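Local structure of lipoprotein (Mycoplasma mycoides subsp. capri, 7ADK) at residues 249-254 against 778-783; 264-269 against 751-756. The protein probably acts as a lipid-anchored protease related to the chymotrypsin-like enzymes of the PA clan. One frame throughout, in Å; residues are numbered along the deposited sequence.

Overall arrangement
Both contacts press the long loop between helix 220-226 and strand 289-293 against turns of the mixed sheet. Contact 1 meets the hairpin turn between strands 769-778 and 783-792; contact 2 meets the connection from strand 737-747 to strand 761-765. Their centres lie about 11 Å apart, and the two sheet-side segments touch, Ala753 packing on the backbone at Asn778. Contact 1 is only partly buried, with the aliphatic part of Lys250 on Ala781 and Asn778, and the Arg782 guanidinium against Val251. Contact 2 is buried throughout and built of Pro266, Phe751 and Ala753 with the carbonyls of Gly265 and Phe751, the latter against Ser267. Helix 176-192 backs contact 1, whereas further loops enclose contact 2.

Contact 1 of 2, residues 249-254 against 778-783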
loop_
_atom_site.group_PDB
_atom_site.type_symbol
_atom_site.label_atom_id
_atom_site.label_comp_id
_atom_site.label_asym_id
_atom_site.label_seq_id
_atom_site.Cartn_x
_atom_site.Cartn_y
_atom_site.Cartn_z
ATOM N N GLY B 249 -18.698 -22.652 -7.628
ATOM C CA GLY B 249 -18.134 -21.721 -6.657
ATOM C C GLY B 249 -17.883 -22.286 -5.259
ATOM O O GLY B 249 -18.274 -23.405 -4.941
ATOM N N LYS B 250 -17.214 -21.499 -4.417
ATOM C CA LYS B 250 -16.658 -21.908 -3.126
ATOM C C LYS B 250 -16.659 -20.749 -2.108
ATOM O O LYS B 250 -16.313 -19.642 -2.490
ATOM C CB LYS B 250 -15.197 -22.331 -3.343
ATOM C CG LYS B 250 -14.788 -23.298 -4.464
ATOM C CD LYS B 250 -15.085 -24.769 -4.226
ATOM C CE LYS B 250 -14.361 -25.666 -5.228
ATOM N NZ LYS B 250 -14.899 -25.585 -6.589
ATOM N N VAL B 251 -16.900 -21.033 -0.819
ATOM C CA VAL B 251 -16.645 -20.193 0.395
ATOM C C VAL B 251 -16.522 -21.119 1.637
ATOM O O VAL B 251 -16.722 -22.323 1.483
ATOM C CB VAL B 251 -17.745 -19.126 0.639
ATOM C CG1 VAL B 251 -17.272 -18.017 1.569
ATOM C CG2 VAL B 251 -18.273 -18.409 -0.605
ATOM N N SER B 252 -16.183 -20.640 2.847
ATOM C CA SER B 252 -16.518 -21.322 4.126
ATOM C C SER B 252 -16.544 -20.384 5.344
ATOM O O SER B 252 -15.508 -19.859 5.759
ATOM C CB SER B 252 -15.576 -22.488 4.420
ATOM O OG SER B 252 -15.741 -22.975 5.736
ATOM N N GLY B 253 -17.720 -20.207 5.946
ATOM C CA GLY B 253 -17.994 -19.290 7.057
ATOM C C GLY B 253 -17.644 -19.847 8.436
ATOM O O GLY B 253 -18.456 -19.767 9.357
ATOM N N LEU B 254 -16.460 -20.450 8.561
ATOM C CA LEU B 254 -16.021 -21.176 9.755
ATOM C C LEU B 254 -14.513 -21.152 10.031
ATOM O O LEU B 254 -14.095 -21.215 11.182
ATOM C CB LEU B 254 -16.535 -22.610 9.646
ATOM C CG LEU B 254 -16.297 -23.447 10.900
ATOM C CD1 LEU B 254 -17.454 -24.392 11.108
ATOM C CD2 LEU B 254 -15.048 -24.302 10.844
ATOM N N ASN B 778 -8.120 -19.130 -5.016
ATOM C CA ASN B 778 -9.526 -18.801 -5.106
ATOM C C ASN B 778 -9.878 -17.808 -3.994
ATOM O O ASN B 778 -10.145 -18.173 -2.856
ATOM C CB ASN B 778 -10.310 -20.111 -5.057
ATOM C CG ASN B 778 -11.786 -19.917 -5.289
ATOM O OD1 ASN B 778 -12.364 -18.864 -5.066
ATOM N ND2 ASN B 778 -12.450 -20.940 -5.740
ATOM N N GLU B 779 -9.861 -16.513 -4.319
ATOM C CA GLU B 779 -10.133 -15.441 -3.356
ATOM C C GLU B 779 -11.612 -15.302 -2.984
ATOM O O GLU B 779 -11.927 -14.573 -2.052
ATOM C CB GLU B 779 -9.491 -14.120 -3.818
ATOM C CG GLU B 779 -10.092 -13.510 -5.093
ATOM C CD GLU B 779 -9.452 -12.157 -5.459
ATOM O OE1 GLU B 779 -8.891 -12.011 -6.569
ATOM O OE2 GLU B 779 -9.540 -11.179 -4.683
ATOM N N THR B 780 -12.513 -16.047 -3.627
ATOM C CA THR B 780 -13.901 -16.205 -3.148
ATOM C C THR B 780 -14.014 -17.357 -2.136
ATOM O O THR B 780 -14.677 -17.207 -1.118
ATOM C CB THR B 780 -14.874 -16.366 -4.319
ATOM O OG1 THR B 780 -14.741 -15.273 -5.197
ATOM C CG2 THR B 780 -16.324 -16.368 -3.885
ATOM N N ALA B 781 -13.300 -18.468 -2.345
ATOM C CA ALA B 781 -13.104 -19.527 -1.346
ATOM C C ALA B 781 -12.269 -19.071 -0.141
ATOM O O ALA B 781 -12.332 -19.678 0.925
ATOM C CB ALA B 781 -12.378 -20.706 -1.995
ATOM N N ARG B 782 -11.435 -18.044 -0.328
ATOM C CA ARG B 782 -10.442 -17.557 0.627
ATOM C C ARG B 782 -9.362 -18.611 0.937
ATOM O O ARG B 782 -8.789 -18.629 2.018
ATOM C CB ARG B 782 -11.138 -16.910 1.844
ATOM C CG ARG B 782 -12.359 -16.048 1.470
ATOM C CD ARG B 782 -12.864 -15.189 2.630
ATOM N NE ARG B 782 -14.193 -14.627 2.329
ATOM C CZ ARG B 782 -15.352 -15.030 2.800
ATOM N NH1 ARG B 782 -15.468 -16.025 3.631
ATOM N NH2 ARG B 782 -16.450 -14.440 2.444
ATOM N N THR B 783 -9.075 -19.492 -0.017
ATOM C CA THR B 783 -8.089 -20.567 0.080
ATOM C C THR B 783 -7.539 -20.876 -1.313
ATOM O O THR B 783 -7.897 -20.248 -2.304
ATOM C CB THR B 783 -8.702 -21.779 0.803
ATOM O OG1 THR B 783 -7.770 -22.778 1.112
ATOM C CG2 THR B 783 -9.783 -22.492 0.015
#
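Van der Waals contact carries most of this junction, in which residues 249-254, an irregular run of chain, lie across the turn formed by 778-783. The backbones are nearest at Val251 and Ala781, whose CA atoms are 4.0 Å apart; beside them Ala781 CB touches Lys250 CB at 3.5 Å. The aliphatic part of Lys250 crosses the Asn778 side chain at about a right angle, its CG 3.6 Å from Asn778 ND2, and bends at chi2 and chi4 to carry the amino group away from the turn. Val251 CG1, anti to the backbone N, lies over one face of the Arg782 guanidinium, 3.4 Å from NH1. The extended Arg782 chain brings that flat group to the valine, and Ser252 O lies near its plane at the edge, a long 4.4 Å from Arg782 NH1. Polar contact between the segments is slight. Lys250 O lies 3.2 Å from Ala781 N, but at an angle too poor for a hydrogen bond, and makes a CA-H...O contact with the Ala781 CA. Ala781 N donates to Asn778 OD1, 2.9 Å away and nearly straight at 170°, with the nitrogen well above the carbonyl plane rather than in it. This Asx motif, joined by a weak bond from Thr780 N, braces the turn from within. At its far end Arg782 and Thr783 both face Asn778 in a G1 beta bulge. Beyond the pair, Lys250 NZ binds Asp248 O and Ser227 OG and makes a cation-pi contact with Tyr703, whose hydroxyl bonds Asn778 ND2. Ser252 OG is held by Tyr699 O. The turn is the tip of the antiparallel hairpin of strands 769-778 and 783-792, and on the 249-254 side Lys250 and Val251 rest on Tyr187 and Arg190 of helix 176-192.

Contact 2 of 2, residues 264-269 against 751-756; sequences KGPSVV and FYAPAG
Gly265 O reaches the Phe751 ring at CD1, 3.1 Å away, approaching the ring obliquely. Gly265 O is also 3.5 Å from Phe751 CA in a CA-H...O contact, so this one carbonyl touches both backbone and ring of the phenylalanine. Chi1 of -72° sets Phe751 CG beside its own backbone N and brings the ring over to Gly265. Next along, Phe751 O lies against Ser267, 3.3 Å from its CB and 3.2 Å from its N. Pro266 provides the apolar part: its CG meets Ala753 CB at 4.1 Å, while its CB lies near Ala753 N.

Both segments are irregular coil. Residues 751-756 lead into a Gly-Ala-Ser-Gly sequence just ahead of strand 761-765, consistent with the nucleophile loop of PA-clan serine peptidases, so 264-269 packs against the chain that leads into this probable nucleophile loop.

Tyr752 points away from 264-269, and Pro754 folds back on it, with the Pro754 CD 3.8 Å above the plane of the Tyr752 ring and over its centre. The ring also meets Tyr774 edge-to-face, and its hydroxyl bonds Val635 O. On the other segment, Ser267 O takes a hydrogen bond from Tyr645 OH, and the backbone of Val268 pairs with Ser668. Val268 packs on Ile666, and Val269 on Trp665 and Tyr645.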
loop_
_atom_site.group_PDB
_atom_site.type_symbol
_atom_site.label_atom_id
_atom_site.label_comp_id
_atom_site.label_asym_id
_atom_site.label_seq_id
_atom_site.Cartn_x
_atom_site.Cartn_y
_atom_site.Cartn_z
ATOM N N LYS B 264 -11.178 -10.046 4.372
ATOM C CA LYS B 264 -9.720 -10.006 4.559
ATOM C C LYS B 264 -9.185 -11.329 5.137
ATOM O O LYS B 264 -8.099 -11.361 5.703
ATOM C CB LYS B 264 -9.338 -8.791 5.419
ATOM C CG LYS B 264 -9.866 -7.465 4.863
ATOM C CD LYS B 264 -9.496 -6.289 5.765
ATOM C CE LYS B 264 -10.168 -5.012 5.252
ATOM N NZ LYS B 264 -9.898 -3.860 6.140
ATOM N N GLY B 265 -9.945 -12.425 5.022
ATOM C CA GLY B 265 -9.521 -13.797 5.323
ATOM C C GLY B 265 -8.275 -14.280 4.549
ATOM O O GLY B 265 -7.491 -15.010 5.137
ATOM N N PRO B 266 -7.991 -13.852 3.301
ATOM C CA PRO B 266 -6.647 -13.920 2.726
ATOM C C PRO B 266 -5.618 -13.144 3.570
ATOM O O PRO B 266 -5.927 -12.078 4.086
ATOM C CB PRO B 266 -6.773 -13.307 1.329
ATOM C CG PRO B 266 -8.242 -13.469 0.983
ATOM C CD PRO B 266 -8.923 -13.307 2.328
ATOM N N SER B 267 -4.383 -13.627 3.678
ATOM C CA SER B 267 -3.381 -13.140 4.654
ATOM C C SER B 267 -3.071 -11.625 4.731
ATOM O O SER B 267 -3.345 -10.836 3.827
ATOM C CB SER B 267 -2.089 -13.914 4.389
ATOM O OG SER B 267 -0.989 -13.439 5.114
ATOM N N VAL B 268 -2.375 -11.221 5.804
ATOM C CA VAL B 268 -1.484 -10.040 5.851
ATOM C C VAL B 268 -0.390 -10.077 4.762
ATOM O O VAL B 268 -0.293 -11.054 4.027
ATOM C CB VAL B 268 -1.047 -9.775 7.313
ATOM C CG1 VAL B 268 -0.016 -10.752 7.836
ATOM C CG2 VAL B 268 -0.527 -8.363 7.574
ATOM N N VAL B 269 0.380 -8.995 4.581
ATOM C CA VAL B 269 1.051 -8.717 3.296
ATOM C C VAL B 269 2.475 -8.135 3.289
ATOM O O VAL B 269 3.181 -8.305 2.305
ATOM C CB VAL B 269 0.145 -7.788 2.498
ATOM C CG1 VAL B 269 0.100 -6.398 3.109
ATOM C CG2 VAL B 269 0.617 -7.628 1.066
ATOM N N PHE B 751 -5.366 -19.343 5.329
ATOM C CA PHE B 751 -5.488 -17.902 5.083
ATOM C C PHE B 751 -4.669 -17.497 3.854
ATOM O O PHE B 751 -3.727 -16.724 3.973
ATOM C CB PHE B 751 -5.053 -17.112 6.340
ATOM C CG PHE B 751 -5.952 -17.101 7.570
ATOM C CD1 PHE B 751 -7.357 -17.091 7.462
ATOM C CD2 PHE B 751 -5.361 -16.950 8.837
ATOM C CE1 PHE B 751 -8.155 -16.930 8.605
ATOM C CE2 PHE B 751 -6.159 -16.802 9.980
ATOM C CZ PHE B 751 -7.558 -16.772 9.863
ATOM N N TYR B 752 -4.958 -18.020 2.658
ATOM C CA TYR B 752 -4.029 -17.852 1.529
ATOM C C TYR B 752 -4.672 -17.883 0.143
ATOM O O TYR B 752 -4.611 -18.873 -0.586
ATOM C CB TYR B 752 -2.917 -18.887 1.661
ATOM C CG TYR B 752 -1.590 -18.535 1.009
ATOM C CD1 TYR B 752 -0.883 -17.381 1.387
ATOM C CD2 TYR B 752 -1.040 -19.384 0.044
ATOM C CE1 TYR B 752 0.339 -17.057 0.769
ATOM C CE2 TYR B 752 0.174 -19.067 -0.580
ATOM C CZ TYR B 752 0.862 -17.899 -0.227
ATOM O OH TYR B 752 2.001 -17.597 -0.888
ATOM N N ALA B 753 -5.232 -16.747 -0.262
ATOM C CA ALA B 753 -5.644 -16.498 -1.635
ATOM C C ALA B 753 -4.935 -15.259 -2.240
ATOM O O ALA B 753 -5.577 -14.255 -2.545
ATOM C CB ALA B 753 -7.168 -16.458 -1.666
ATOM N N PRO B 754 -3.599 -15.285 -2.400
ATOM C CA PRO B 754 -2.829 -14.219 -3.037
ATOM C C PRO B 754 -3.083 -14.149 -4.552
ATOM O O PRO B 754 -2.500 -14.876 -5.356
ATOM C CB PRO B 754 -1.372 -14.537 -2.710
ATOM C CG PRO B 754 -1.360 -16.051 -2.600
ATOM C CD PRO B 754 -2.693 -16.319 -1.929
ATOM N N ALA B 755 -3.937 -13.224 -4.961
ATOM C CA ALA B 755 -4.288 -12.999 -6.356
ATOM C C ALA B 755 -3.098 -12.560 -7.231
ATOM O O ALA B 755 -2.262 -11.771 -6.798
ATOM C CB ALA B 755 -5.410 -11.964 -6.398
ATOM N N GLY B 756 -3.066 -13.007 -8.490
ATOM C CA GLY B 756 -2.238 -12.439 -9.560
ATOM C C GLY B 756 -0.729 -12.557 -9.354
ATOM O O GLY B 756 -0.005 -11.563 -9.359
#